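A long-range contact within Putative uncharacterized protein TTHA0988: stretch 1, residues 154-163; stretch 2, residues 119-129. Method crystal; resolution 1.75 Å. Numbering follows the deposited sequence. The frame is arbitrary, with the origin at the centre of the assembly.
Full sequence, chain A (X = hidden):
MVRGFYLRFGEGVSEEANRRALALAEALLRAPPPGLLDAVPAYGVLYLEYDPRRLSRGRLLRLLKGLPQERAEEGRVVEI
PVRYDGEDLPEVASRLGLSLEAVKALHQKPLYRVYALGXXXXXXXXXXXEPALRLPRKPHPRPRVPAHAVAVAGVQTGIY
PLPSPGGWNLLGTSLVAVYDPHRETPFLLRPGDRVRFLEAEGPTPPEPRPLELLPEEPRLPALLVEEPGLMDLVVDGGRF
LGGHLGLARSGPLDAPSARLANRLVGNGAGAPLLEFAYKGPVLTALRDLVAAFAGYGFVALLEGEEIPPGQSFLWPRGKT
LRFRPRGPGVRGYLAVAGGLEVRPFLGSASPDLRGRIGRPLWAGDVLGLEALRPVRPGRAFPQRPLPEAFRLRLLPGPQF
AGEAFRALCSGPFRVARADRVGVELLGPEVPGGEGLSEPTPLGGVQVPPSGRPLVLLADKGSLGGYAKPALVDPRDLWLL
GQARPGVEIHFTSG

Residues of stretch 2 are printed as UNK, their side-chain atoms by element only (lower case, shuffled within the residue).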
# COMPACT_ATOMS: atom_id res chain seq x y z
N GLY A 154 20.13 11.63 -10.31
CA GLY A 154 21.43 11.25 -9.78
C GLY A 154 21.94 9.96 -10.40
O GLY A 154 21.91 9.80 -11.62
N VAL A 155 22.38 9.04 -9.55
CA VAL A 155 22.94 7.76 -10.01
C VAL A 155 21.88 6.74 -10.45
O VAL A 155 22.21 5.64 -10.89
CB VAL A 155 23.84 7.14 -8.89
CG1 VAL A 155 22.99 6.59 -7.77
CG2 VAL A 155 24.78 6.08 -9.46
N GLN A 156 20.60 7.10 -10.33
CA GLN A 156 19.51 6.16 -10.60
C GLN A 156 18.72 6.47 -11.86
O GLN A 156 18.56 7.63 -12.25
CB GLN A 156 18.55 6.12 -9.42
CG GLN A 156 19.19 5.69 -8.12
CD GLN A 156 18.15 5.42 -7.07
OE1 GLN A 156 17.75 4.28 -6.86
NE2 GLN A 156 17.67 6.47 -6.42
N THR A 157 18.22 5.41 -12.49
CA THR A 157 17.24 5.55 -13.55
C THR A 157 16.06 4.63 -13.21
O THR A 157 16.20 3.68 -12.44
CB THR A 157 17.85 5.26 -14.95
OG1 THR A 157 16.90 5.55 -15.98
CG2 THR A 157 18.31 3.81 -15.08
N GLY A 158 14.90 4.95 -13.74
CA GLY A 158 13.70 4.20 -13.41
C GLY A 158 12.68 4.24 -14.52
O GLY A 158 12.80 5.03 -15.47
N ILE A 159 11.68 3.37 -14.41
CA ILE A 159 10.59 3.31 -15.38
C ILE A 159 9.28 3.37 -14.61
O ILE A 159 9.01 2.51 -13.78
CB ILE A 159 10.62 2.00 -16.20
CG1 ILE A 159 12.00 1.80 -16.85
CG2 ILE A 159 9.51 2.04 -17.26
CD1 ILE A 159 12.22 0.43 -17.43
N TYR A 160 8.48 4.41 -14.86
CA TYR A 160 7.17 4.56 -14.22
C TYR A 160 6.21 3.55 -14.86
O TYR A 160 5.92 3.66 -16.04
CB TYR A 160 6.64 5.99 -14.39
CG TYR A 160 7.38 7.05 -13.60
CD1 TYR A 160 6.83 7.59 -12.44
CD2 TYR A 160 8.63 7.52 -14.00
CE1 TYR A 160 7.50 8.56 -11.71
CE2 TYR A 160 9.32 8.49 -13.27
CZ TYR A 160 8.75 9.00 -12.12
OH TYR A 160 9.41 9.97 -11.39
N PRO A 161 5.73 2.54 -14.10
CA PRO A 161 4.84 1.54 -14.73
C PRO A 161 3.41 2.03 -14.93
O PRO A 161 2.69 1.51 -15.79
CB PRO A 161 4.86 0.38 -13.73
CG PRO A 161 5.94 0.70 -12.74
CD PRO A 161 6.05 2.17 -12.72
N LEU A 162 3.01 2.99 -14.10
CA LEU A 162 1.66 3.53 -14.04
C LEU A 162 1.78 5.05 -13.91
O LEU A 162 2.81 5.55 -13.41
CB LEU A 162 0.94 3.01 -12.79
CG LEU A 162 0.77 1.50 -12.61
CD1 LEU A 162 1.17 1.05 -11.21
CD2 LEU A 162 -0.65 1.08 -12.91
N PRO A 163 0.74 5.79 -14.32
CA PRO A 163 0.79 7.24 -14.10
C PRO A 163 0.89 7.56 -12.61
O PRO A 163 0.20 6.95 -11.80
CB PRO A 163 -0.54 7.73 -14.67
CG PRO A 163 -1.02 6.65 -15.56
CD PRO A 163 -0.50 5.38 -14.99
N UNK A 119 8.38 1.21 -5.83
CA UNK A 119 7.93 2.52 -5.36
C UNK A 119 6.42 2.68 -5.67
O UNK A 119 5.64 3.19 -4.86
c UNK A 119 7.54 5.85 -6.14
c UNK A 119 8.94 5.41 -4.24
c UNK A 119 8.73 3.65 -6.01
c UNK A 119 8.41 5.00 -5.46
c UNK A 119 7.23 7.10 -5.62
c UNK A 119 8.63 6.66 -3.72
c UNK A 119 7.78 7.51 -4.41
N UNK A 120 6.05 2.25 -6.87
CA UNK A 120 4.68 1.82 -7.18
C UNK A 120 4.87 0.40 -7.71
O UNK A 120 5.98 0.04 -8.08
c UNK A 120 3.91 4.16 -7.73
c UNK A 120 4.00 2.73 -8.23
o UNK A 120 4.75 2.71 -9.45
N UNK A 121 3.80 -0.41 -7.75
CA UNK A 121 3.99 -1.80 -8.18
C UNK A 121 4.80 -1.95 -9.49
O UNK A 121 4.47 -1.33 -10.49
c UNK A 121 2.56 -2.31 -8.33
c UNK A 121 2.43 -0.19 -7.25
c UNK A 121 1.83 -1.56 -7.27
N UNK A 122 5.88 -2.72 -9.43
CA UNK A 122 6.70 -3.00 -10.61
C UNK A 122 7.72 -1.95 -11.01
O UNK A 122 8.48 -2.16 -11.96
N UNK A 123 7.77 -0.83 -10.28
CA UNK A 123 8.69 0.29 -10.57
C UNK A 123 10.12 -0.08 -10.19
O UNK A 123 10.41 -0.26 -9.01
c UNK A 123 8.26 1.51 -9.74
c UNK A 123 9.88 5.32 -10.94
c UNK A 123 8.03 3.95 -10.28
c UNK A 123 10.72 4.23 -10.83
c UNK A 123 8.54 5.19 -10.66
c UNK A 123 10.20 2.99 -10.44
c UNK A 123 8.84 2.84 -10.18
N UNK A 124 11.03 -0.18 -11.18
CA UNK A 124 12.41 -0.53 -10.87
C UNK A 124 13.27 0.68 -10.58
O UNK A 124 13.18 1.69 -11.29
c UNK A 124 12.16 -0.44 -13.24
c UNK A 124 10.82 -0.07 -12.64
c UNK A 124 12.89 -1.19 -12.16
N UNK A 125 14.08 0.60 -9.53
CA UNK A 125 15.13 1.57 -9.30
C UNK A 125 16.42 0.91 -9.77
O UNK A 125 16.85 -0.09 -9.21
c UNK A 125 13.31 3.59 -8.25
c UNK A 125 14.14 2.92 -7.35
c UNK A 125 15.23 1.96 -7.82
c UNK A 125 12.19 4.69 -6.44
c UNK A 125 13.02 4.05 -5.55
c UNK A 125 12.33 4.47 -7.79
c UNK A 125 13.99 3.18 -6.01
N UNK A 126 17.00 1.48 -10.82
CA UNK A 126 18.17 0.94 -11.50
C UNK A 126 19.40 1.82 -11.28
O UNK A 126 19.29 3.04 -11.23
c UNK A 126 16.70 0.01 -13.42
c UNK A 126 17.89 0.87 -12.99
c UNK A 126 17.14 -1.40 -13.62
c UNK A 126 16.06 0.57 -14.69
N UNK A 127 20.57 1.19 -11.17
CA UNK A 127 21.83 1.93 -11.07
C UNK A 127 22.90 1.09 -11.77
O UNK A 127 22.70 -0.12 -11.91
c UNK A 127 22.20 2.16 -9.59
N UNK A 128 24.03 1.67 -12.21
CA UNK A 128 24.41 3.07 -12.04
C UNK A 128 24.34 3.88 -13.33
O UNK A 128 24.90 3.48 -14.36
c UNK A 128 25.86 3.16 -11.56
c UNK A 128 27.62 2.53 -9.82
o UNK A 128 27.92 2.10 -8.69
c UNK A 128 26.14 2.53 -10.21
o UNK A 128 28.48 2.93 -10.64
N UNK A 129 23.71 5.05 -13.26
CA UNK A 129 23.78 6.05 -14.32
C UNK A 129 25.23 6.54 -14.46
O UNK A 129 25.92 6.78 -13.46
c UNK A 129 22.83 7.24 -14.02
c UNK A 129 23.03 8.40 -14.99
c UNK A 129 21.38 6.78 -14.05
O HOH W 1 4.49 4.92 -11.26

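Position 119 carries seven carbons, one leading into a ring of six, and no hetero atom; it stays more than 6 Å from stretch 1. It is Phe-119. Position 120 has one carbon bearing an oxygen and a second carbon, the branched pattern of threonine. Thr-120 OG1 lies 3.6 Å from Pro-161 CD and 2.9 Å from a water, which in turn donates to Leu-162 O at 2.8 Å, so one water bridges the two stretches.

At position 121 three carbons close a ring onto the backbone nitrogen, which defines Pro-121; its CD is 4.3 Å from Leu-162 CD1, and its O is 3.4 Å from Pro-161 CG. Position 122 has no side-chain atoms and a phi of 81°, a value that favours glycine: Gly-122. Its C lies 3.6 Å from Pro-161 CG.

Position 123 again has one carbon and a six-carbon ring without oxygen, hence Phe-123. Its N bonds to Thr-120 O at 3.0 Å, closing a type II turn. The ring edge meets the face of Tyr-160 (centroids 4.8 Å apart, planes at 64°; Phe-123 CE2 to Tyr-160 CD1 3.4 Å), while Ile-159 O lies over one face of the Phe-123 ring.

Position 124 is another three-carbon ring closed on nitrogen, Pro-124, with CD 3.4 Å from Ile-159 O. With no amide hydrogen, it cannot donate a backbone bond. Position 125, seven carbons with a six-membered ring, is Phe-125; its CB is 3.6 Å from Gln-156 OE1.

Position 126 has four carbons forked at the second, the mark of leucine. Leu-126 CB packs 3.6 Å from Thr-157 CG2, both side chains on the same sheet face. Position 127 has a single carbon, Ala-127, whose CB is 3.7 Å from Val-155 O. Position 128 has three carbons, the third carrying two oxygens: Glu-128. A cis peptide precedes it, and although its CB is 3.8 Å from Val-155 CG2, the carboxylate end leads away. Position 129 has one carbon bearing two others, Val-129, with CG2 3.5 Å from Gln-156 O.

The contact is anchored by an antiparallel pair: Leu-126 N donates to Thr-157 O (2.8 Å, 157°) and Thr-157 N to Leu-126 O (2.9 Å, 162°). Beyond the cis peptide, Val-129 N reaches Val-155 O (2.9 Å, 178°). At the other end packing takes over, with Phe-123 set against Tyr-160 and Pro-161. Gly-158 leaves room for that ring: an ideal CB there would sit 2.7 Å from Phe-123 CE1, a clash. Together the stretches bury 808 Å².

Stretch 2 (119-129) FTPGFPFLAEV
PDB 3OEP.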